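Local structure of VAO-type flavoprotein oxidase VAO615 (Myceliophthora thermophila, 6F72) at residues A[412-424]-A[502-516]. The protein binds FAD bicovalently and is probably an oxidoreductase whose reduced flavin reacts rapidly with molecular oxygen, though no substrate has been identified. Numbering follows the deposited sequence.
Sequences FTNSRIIPRSLVT and LQPMMDAATPGGSVY. With FAD (flavin-adenine dinucleotide), chain E; NAG (2-acetamido-2-deoxy-beta-D-glucopyranose), chain G.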
loop_
_atom_site.group_PDB
_atom_site.type_symbol
_atom_site.label_atom_id
_atom_site.label_comp_id
_atom_site.label_asym_id
_atom_site.label_seq_id
_atom_site.Cartn_x
_atom_site.Cartn_y
_atom_site.Cartn_z
ATOM N N PHE A 412 6.986 10.154 -2.401
ATOM C CA PHE A 412 6.283 10.826 -3.492
ATOM C C PHE A 412 5.895 9.794 -4.562
ATOM O O PHE A 412 6.307 9.897 -5.728
ATOM C CB PHE A 412 7.121 11.981 -4.078
ATOM C CG PHE A 412 7.747 12.875 -3.034
ATOM C CD1 PHE A 412 6.967 13.764 -2.280
ATOM C CD2 PHE A 412 9.119 12.821 -2.788
ATOM C CE1 PHE A 412 7.550 14.579 -1.312
ATOM C CE2 PHE A 412 9.703 13.631 -1.822
ATOM C CZ PHE A 412 8.921 14.519 -1.092
ATOM N N THR A 413 5.099 8.807 -4.140
ATOM C CA THR A 413 4.674 7.711 -4.997
ATOM C C THR A 413 3.389 8.123 -5.707
ATOM O O THR A 413 2.439 8.600 -5.082
ATOM C CB THR A 413 4.492 6.383 -4.203
ATOM O OG1 THR A 413 5.769 5.904 -3.755
ATOM C CG2 THR A 413 3.850 5.290 -5.055
ATOM N N ASN A 414 3.399 7.987 -7.027
ATOM C CA ASN A 414 2.195 8.192 -7.846
ATOM C C ASN A 414 1.916 6.916 -8.607
ATOM O O ASN A 414 2.743 6.001 -8.587
ATOM C CB ASN A 414 2.417 9.375 -8.784
ATOM C CG ASN A 414 2.953 10.587 -8.048
ATOM O OD1 ASN A 414 2.209 11.316 -7.389
ATOM N ND2 ASN A 414 4.264 10.791 -8.133
ATOM N N SER A 415 0.755 6.836 -9.266
ATOM C CA SER A 415 0.396 5.638 -10.000
ATOM C C SER A 415 -0.589 5.878 -11.126
ATOM O O SER A 415 -1.417 6.806 -11.109
ATOM C CB SER A 415 -0.194 4.560 -9.063
ATOM O OG SER A 415 -1.376 5.043 -8.446
ATOM N N ARG A 416 -0.507 4.995 -12.099
ATOM C CA ARG A 416 -1.569 4.883 -13.060
ATOM C C ARG A 416 -1.835 3.408 -13.290
ATOM O O ARG A 416 -0.891 2.620 -13.438
ATOM C CB ARG A 416 -1.187 5.626 -14.351
ATOM C CG ARG A 416 -2.372 5.970 -15.240
ATOM C CD ARG A 416 -3.250 7.080 -14.673
ATOM N NE ARG A 416 -4.307 7.361 -15.625
ATOM C CZ ARG A 416 -5.455 7.981 -15.368
ATOM N NH1 ARG A 416 -5.749 8.405 -14.144
ATOM N NH2 ARG A 416 -6.326 8.161 -16.369
ATOM N N ILE A 417 -3.114 3.033 -13.225
ATOM C CA ILE A 417 -3.575 1.763 -13.754
ATOM C C ILE A 417 -3.832 2.044 -15.230
ATOM O O ILE A 417 -4.643 2.907 -15.572
ATOM C CB ILE A 417 -4.853 1.256 -13.057
ATOM C CG1 ILE A 417 -4.548 0.908 -11.597
ATOM C CG2 ILE A 417 -5.396 0.019 -13.758
ATOM C CD1 ILE A 417 -5.652 1.266 -10.633
ATOM N N ILE A 418 -3.092 1.332 -16.075
ATOM C CA ILE A 418 -3.081 1.555 -17.525
ATOM C C ILE A 418 -3.889 0.450 -18.243
ATOM O O ILE A 418 -3.489 -0.717 -18.211
ATOM C CB ILE A 418 -1.628 1.654 -18.069
ATOM C CG1 ILE A 418 -0.840 2.757 -17.319
ATOM C CG2 ILE A 418 -1.621 1.901 -19.576
ATOM C CD1 ILE A 418 0.643 2.848 -17.640
ATOM N N PRO A 419 -5.028 0.819 -18.877
ATOM C CA PRO A 419 -5.862 -0.133 -19.654
ATOM C C PRO A 419 -5.084 -0.898 -20.724
ATOM O O PRO A 419 -4.219 -0.324 -21.386
ATOM C CB PRO A 419 -6.906 0.762 -20.335
ATOM C CG PRO A 419 -6.952 2.011 -19.535
ATOM C CD PRO A 419 -5.673 2.140 -18.745
ATOM N N ARG A 420 -5.390 -2.182 -20.872
ATOM C CA ARG A 420 -4.882 -3.018 -21.975
ATOM C C ARG A 420 -5.097 -2.428 -23.378
ATOM O O ARG A 420 -4.214 -2.545 -24.243
ATOM C CB ARG A 420 -5.527 -4.397 -21.918
ATOM C CG ARG A 420 -4.813 -5.460 -22.733
ATOM C CD ARG A 420 -5.690 -6.689 -22.889
ATOM N NE ARG A 420 -4.934 -7.917 -22.636
ATOM C CZ ARG A 420 -5.006 -8.647 -21.528
ATOM N NH1 ARG A 420 -5.812 -8.307 -20.533
ATOM N NH2 ARG A 420 -4.257 -9.733 -21.407
ATOM N N SER A 421 -6.252 -1.796 -23.596
ATOM C CA SER A 421 -6.621 -1.274 -24.930
ATOM C C SER A 421 -5.691 -0.143 -25.392
ATOM O O SER A 421 -5.463 0.027 -26.586
ATOM C CB SER A 421 -8.082 -0.823 -24.953
ATOM O OG SER A 421 -8.345 0.039 -23.857
ATOM N N LEU A 422 -5.144 0.606 -24.434
ATOM C CA LEU A 422 -4.150 1.647 -24.727
ATOM C C LEU A 422 -2.844 1.064 -25.259
ATOM O O LEU A 422 -2.305 1.558 -26.259
ATOM C CB LEU A 422 -3.910 2.557 -23.519
ATOM C CG LEU A 422 -5.073 3.460 -23.084
ATOM C CD1 LEU A 422 -4.698 4.185 -21.807
ATOM C CD2 LEU A 422 -5.531 4.460 -24.142
ATOM N N VAL A 423 -2.380 -0.007 -24.623
ATOM C CA VAL A 423 -1.138 -0.689 -24.986
ATOM C C VAL A 423 -1.234 -1.455 -26.314
ATOM O O VAL A 423 -0.309 -1.432 -27.124
ATOM C CB VAL A 423 -0.694 -1.656 -23.869
ATOM C CG1 VAL A 423 0.529 -2.444 -24.294
ATOM C CG2 VAL A 423 -0.413 -0.902 -22.577
ATOM N N THR A 424 -2.345 -2.153 -26.520
ATOM C CA THR A 424 -2.504 -3.029 -27.696
ATOM C C THR A 424 -2.756 -2.287 -29.021
ATOM O O THR A 424 -2.555 -2.862 -30.101
ATOM C CB THR A 424 -3.573 -4.101 -27.447
ATOM O OG1 THR A 424 -4.802 -3.461 -27.089
ATOM C CG2 THR A 424 -3.122 -5.004 -26.300
ATOM N N LEU A 502 3.324 15.959 -12.195
ATOM C CA LEU A 502 3.623 14.611 -12.660
ATOM C C LEU A 502 2.364 13.715 -12.783
ATOM O O LEU A 502 2.157 13.086 -13.837
ATOM C CB LEU A 502 4.717 13.940 -11.829
ATOM C CG LEU A 502 5.129 12.528 -12.274
ATOM C CD1 LEU A 502 5.686 12.489 -13.690
ATOM C CD2 LEU A 502 6.130 11.940 -11.316
ATOM N N GLN A 503 1.530 13.666 -11.736
ATOM C CA GLN A 503 0.310 12.866 -11.794
ATOM C C GLN A 503 -0.652 13.288 -12.932
ATOM O O GLN A 503 -1.074 12.411 -13.689
ATOM C CB GLN A 503 -0.404 12.758 -10.427
ATOM C CG GLN A 503 -1.569 11.775 -10.396
ATOM C CD GLN A 503 -1.141 10.333 -10.576
ATOM O OE1 GLN A 503 -0.507 9.767 -9.696
ATOM N NE2 GLN A 503 -1.500 9.725 -11.716
ATOM N N PRO A 504 -1.000 14.604 -13.061
ATOM C CA PRO A 504 -1.845 14.982 -14.215
ATOM C C PRO A 504 -1.243 14.681 -15.600
ATOM O O PRO A 504 -2.003 14.411 -16.553
ATOM C CB PRO A 504 -2.058 16.489 -14.015
ATOM C CG PRO A 504 -1.994 16.653 -12.529
ATOM C CD PRO A 504 -0.856 15.751 -12.135
ATOM N N MET A 505 0.085 14.728 -15.721
ATOM C CA MET A 505 0.751 14.349 -16.977
ATOM C C MET A 505 0.508 12.868 -17.244
ATOM O O MET A 505 0.168 12.487 -18.365
ATOM C CB MET A 505 2.255 14.652 -16.973
ATOM C CG MET A 505 2.980 14.138 -18.216
ATOM S SD MET A 505 4.723 14.572 -18.380
ATOM C CE MET A 505 5.498 13.391 -17.280
ATOM N N MET A 506 0.684 12.053 -16.199
ATOM C CA MET A 506 0.407 10.615 -16.249
ATOM C C MET A 506 -1.047 10.329 -16.617
ATOM O O MET A 506 -1.318 9.440 -17.432
ATOM C CB MET A 506 0.737 9.950 -14.898
ATOM C CG MET A 506 2.220 9.907 -14.560
ATOM S SD MET A 506 2.552 9.709 -12.799
ATOM C CE MET A 506 1.780 8.118 -12.510
ATOM N N ASP A 507 -1.964 11.095 -16.016
ATOM C CA ASP A 507 -3.409 10.935 -16.220
ATOM C C ASP A 507 -3.802 11.182 -17.668
ATOM O O ASP A 507 -4.446 10.346 -18.296
ATOM C CB ASP A 507 -4.192 11.899 -15.320
ATOM C CG ASP A 507 -4.148 11.519 -13.851
ATOM O OD1 ASP A 507 -3.496 10.516 -13.474
ATOM O OD2 ASP A 507 -4.779 12.259 -13.072
ATOM N N ALA A 508 -3.399 12.338 -18.185
ATOM C CA ALA A 508 -3.687 12.758 -19.553
ATOM C C ALA A 508 -3.127 11.797 -20.614
ATOM O O ALA A 508 -3.745 11.616 -21.681
ATOM C CB ALA A 508 -3.168 14.178 -19.783
ATOM N N ALA A 509 -1.973 11.185 -20.324
ATOM C CA ALA A 509 -1.348 10.241 -21.271
ATOM C C ALA A 509 -2.028 8.872 -21.357
ATOM O O ALA A 509 -1.695 8.062 -22.242
ATOM C CB ALA A 509 0.125 10.067 -20.971
ATOM N N THR A 510 -2.965 8.609 -20.440
ATOM C CA THR A 510 -3.595 7.295 -20.336
ATOM C C THR A 510 -5.122 7.381 -20.072
ATOM O O THR A 510 -5.586 7.011 -18.984
ATOM C CB THR A 510 -2.895 6.429 -19.256
ATOM O OG1 THR A 510 -2.768 7.189 -18.044
ATOM C CG2 THR A 510 -1.502 5.938 -19.723
ATOM N N PRO A 511 -5.915 7.847 -21.069
ATOM C CA PRO A 511 -7.363 7.993 -20.851
ATOM C C PRO A 511 -8.021 6.643 -20.605
ATOM O O PRO A 511 -7.601 5.646 -21.196
ATOM C CB PRO A 511 -7.871 8.616 -22.166
ATOM C CG PRO A 511 -6.652 9.145 -22.840
ATOM C CD PRO A 511 -5.548 8.214 -22.449
ATOM N N GLY A 512 -9.003 6.617 -19.700
ATOM C CA GLY A 512 -9.709 5.364 -19.313
ATOM C C GLY A 512 -9.034 4.599 -18.187
ATOM O O GLY A 512 -9.569 3.618 -17.677
ATOM N N GLY A 513 -7.837 5.035 -17.815
ATOM C CA GLY A 513 -7.131 4.501 -16.655
ATOM C C GLY A 513 -7.558 5.176 -15.370
ATOM O O GLY A 513 -8.529 5.938 -15.340
ATOM N N SER A 514 -6.836 4.897 -14.292
ATOM C CA SER A 514 -7.172 5.488 -13.002
ATOM C C SER A 514 -5.922 5.566 -12.137
ATOM O O SER A 514 -4.860 5.063 -12.527
ATOM C CB SER A 514 -8.268 4.666 -12.302
ATOM O OG SER A 514 -7.740 3.431 -11.864
ATOM N N VAL A 515 -6.062 6.198 -10.972
ATOM C CA VAL A 515 -4.973 6.288 -9.997
ATOM C C VAL A 515 -5.317 5.347 -8.850
ATOM O O VAL A 515 -6.410 5.397 -8.266
ATOM C CB VAL A 515 -4.668 7.753 -9.567
ATOM C CG1 VAL A 515 -3.416 7.851 -8.693
ATOM C CG2 VAL A 515 -4.440 8.630 -10.792
ATOM N N TYR A 516 -4.397 4.424 -8.600
ATOM C CA TYR A 516 -4.526 3.453 -7.535
ATOM C C TYR A 516 -4.528 4.223 -6.209
ATOM O O TYR A 516 -3.600 5.006 -5.939
ATOM C CB TYR A 516 -3.383 2.448 -7.645
ATOM C CG TYR A 516 -3.327 1.355 -6.593
ATOM C CD1 TYR A 516 -4.491 0.848 -5.976
ATOM C CD2 TYR A 516 -2.100 0.790 -6.237
ATOM C CE1 TYR A 516 -4.410 -0.168 -5.017
ATOM C CE2 TYR A 516 -2.011 -0.221 -5.289
ATOM C CZ TYR A 516 -3.164 -0.711 -4.688
ATOM O OH TYR A 516 -3.047 -1.716 -3.731
HETATM P PA FAD E . -0.978 1.638 7.062
HETATM O O1A FAD E . -0.364 2.972 6.724
HETATM O O2A FAD E . -0.823 1.174 8.483
HETATM O O5B FAD E . -2.535 1.689 6.666
HETATM C C5B FAD E . -2.986 2.274 5.444
HETATM C C4B FAD E . -4.428 2.756 5.556
HETATM O O4B FAD E . -5.270 1.668 5.944
HETATM C C3B FAD E . -4.650 3.847 6.586
HETATM O O3B FAD E . -5.664 4.713 6.061
HETATM C C2B FAD E . -5.189 3.123 7.809
HETATM O O2B FAD E . -6.059 3.954 8.582
HETATM C C1B FAD E . -5.935 1.955 7.186
HETATM N N9A FAD E . -5.927 0.712 7.994
HETATM C C8A FAD E . -4.894 -0.150 8.101
HETATM N N7A FAD E . -5.231 -1.207 8.883
HETATM C C5A FAD E . -6.502 -1.025 9.275
HETATM C C6A FAD E . -7.469 -1.768 10.114
HETATM N N6A FAD E . -7.096 -2.931 10.694
HETATM N N1A FAD E . -8.703 -1.242 10.286
HETATM C C2A FAD E . -9.078 -0.076 9.715
HETATM N N3A FAD E . -8.245 0.651 8.929
HETATM C C4A FAD E . -6.969 0.236 8.679
HETATM N N1 FAD E . 0.622 -1.953 -2.737
HETATM C C2 FAD E . 0.351 -2.848 -3.720
HETATM O O2 FAD E . -0.822 -2.940 -4.152
HETATM N N3 FAD E . 1.312 -3.641 -4.245
HETATM C C4 FAD E . 2.597 -3.606 -3.859
HETATM O O4 FAD E . 3.453 -4.357 -4.377
HETATM C C4X FAD E . 2.966 -2.661 -2.781
HETATM N N5 FAD E . 4.232 -2.571 -2.321
HETATM C C5X FAD E . 4.572 -1.695 -1.332
HETATM C C6 FAD E . 5.901 -1.620 -0.864
HETATM C C7 FAD E . 6.221 -0.706 0.165
HETATM C C7M FAD E . 7.658 -0.635 0.648
HETATM C C8 FAD E . 5.151 0.171 0.766
HETATM C C8M FAD E . 5.373 1.114 1.940
HETATM C C9 FAD E . 3.847 0.078 0.290
HETATM C C9A FAD E . 3.512 -0.814 -0.733
HETATM N N10 FAD E . 2.177 -0.910 -1.192
HETATM C C10 FAD E . 1.875 -1.815 -2.232
HETATM C "C1'" FAD E . 1.153 -0.020 -0.649
HETATM C "C2'" FAD E . 0.142 -0.578 0.308
HETATM O "O2'" FAD E . -0.777 -1.367 -0.444
HETATM C "C3'" FAD E . -0.554 0.639 0.907
HETATM O "O3'" FAD E . 0.409 1.609 1.372
HETATM C "C4'" FAD E . -1.484 0.240 2.043
HETATM O "O4'" FAD E . -2.289 1.361 2.413
HETATM C "C5'" FAD E . -0.711 -0.330 3.234
HETATM O "O5'" FAD E . -1.575 -0.604 4.326
HETATM P P FAD E . -0.948 -0.907 5.774
HETATM O O1P FAD E . 0.145 -1.926 5.622
HETATM O O2P FAD E . -2.133 -1.138 6.683
HETATM O O3P FAD E . -0.286 0.520 6.139
HETATM C C1 NAG G . 6.146 14.824 -22.935
HETATM C C2 NAG G . 4.607 14.937 -22.896
HETATM C C3 NAG G . 4.031 16.121 -23.703
HETATM C C4 NAG G . 4.894 17.390 -23.628
HETATM C C5 NAG G . 6.340 17.027 -23.994
HETATM C C6 NAG G . 7.285 18.225 -24.043
HETATM C C7 NAG G . 3.269 12.848 -22.675
HETATM C C8 NAG G . 2.846 11.605 -23.404
HETATM N N2 NAG G . 4.060 13.673 -23.378
HETATM O O3 NAG G . 2.715 16.445 -23.248
HETATM O O4 NAG G . 4.358 18.436 -24.458
HETATM O O5 NAG G . 6.821 16.091 -23.012
HETATM O O6 NAG G . 7.540 18.699 -22.713
HETATM O O7 NAG G . 2.895 13.064 -21.529
HETATM O O HOH W 1 -0.373 11.100 -7.225
#
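Arg416 grips Thr510 side-on with two nitrogens: NE to OG1 (2.9 Å), and NH2 to the carbonyl O, nearly straight at 173° and in the guanidinium plane. Gly513 N meets that same O from its other face. With CG anti to the backbone N (chi1 -161°) and a bend at chi2, the guanidinium slips between the Gly513-Ser514 peptide and Asp507. Asp507 OD1 stands 3.2 Å from Arg416 NH1, well out of the guanidinium plane, a salt bridge of charge alone; OD2 is hydrogen-bonded to Tyr524 OH. A leucine in place of Arg416 would probably leave Asp507 without its positive mate and Thr510 OG1 and O without the two arginine donors. Gln503 OE1 takes the Ser415 N-H on an in-plane lone pair; NE2 gives to Ser415 O (3.0 Å) from above that carbonyl's plane and also to Asp507 OD1. Strand 412-419 edges the seven-stranded antiparallel sheet, beside helix 488-508; after the helix the chain forms one antiparallel bridge, Ile417 N to Ser514 O (2.8 Å) and Ser514 N to Ile417 O. Ile417 CD1 meets Tyr516 CB and Leu422 CD2 meets Pro511 CD, while the Met506 CE methyl lies against the Ser415 backbone. Tyr516 OH donates to flavin O2 (2.6 Å).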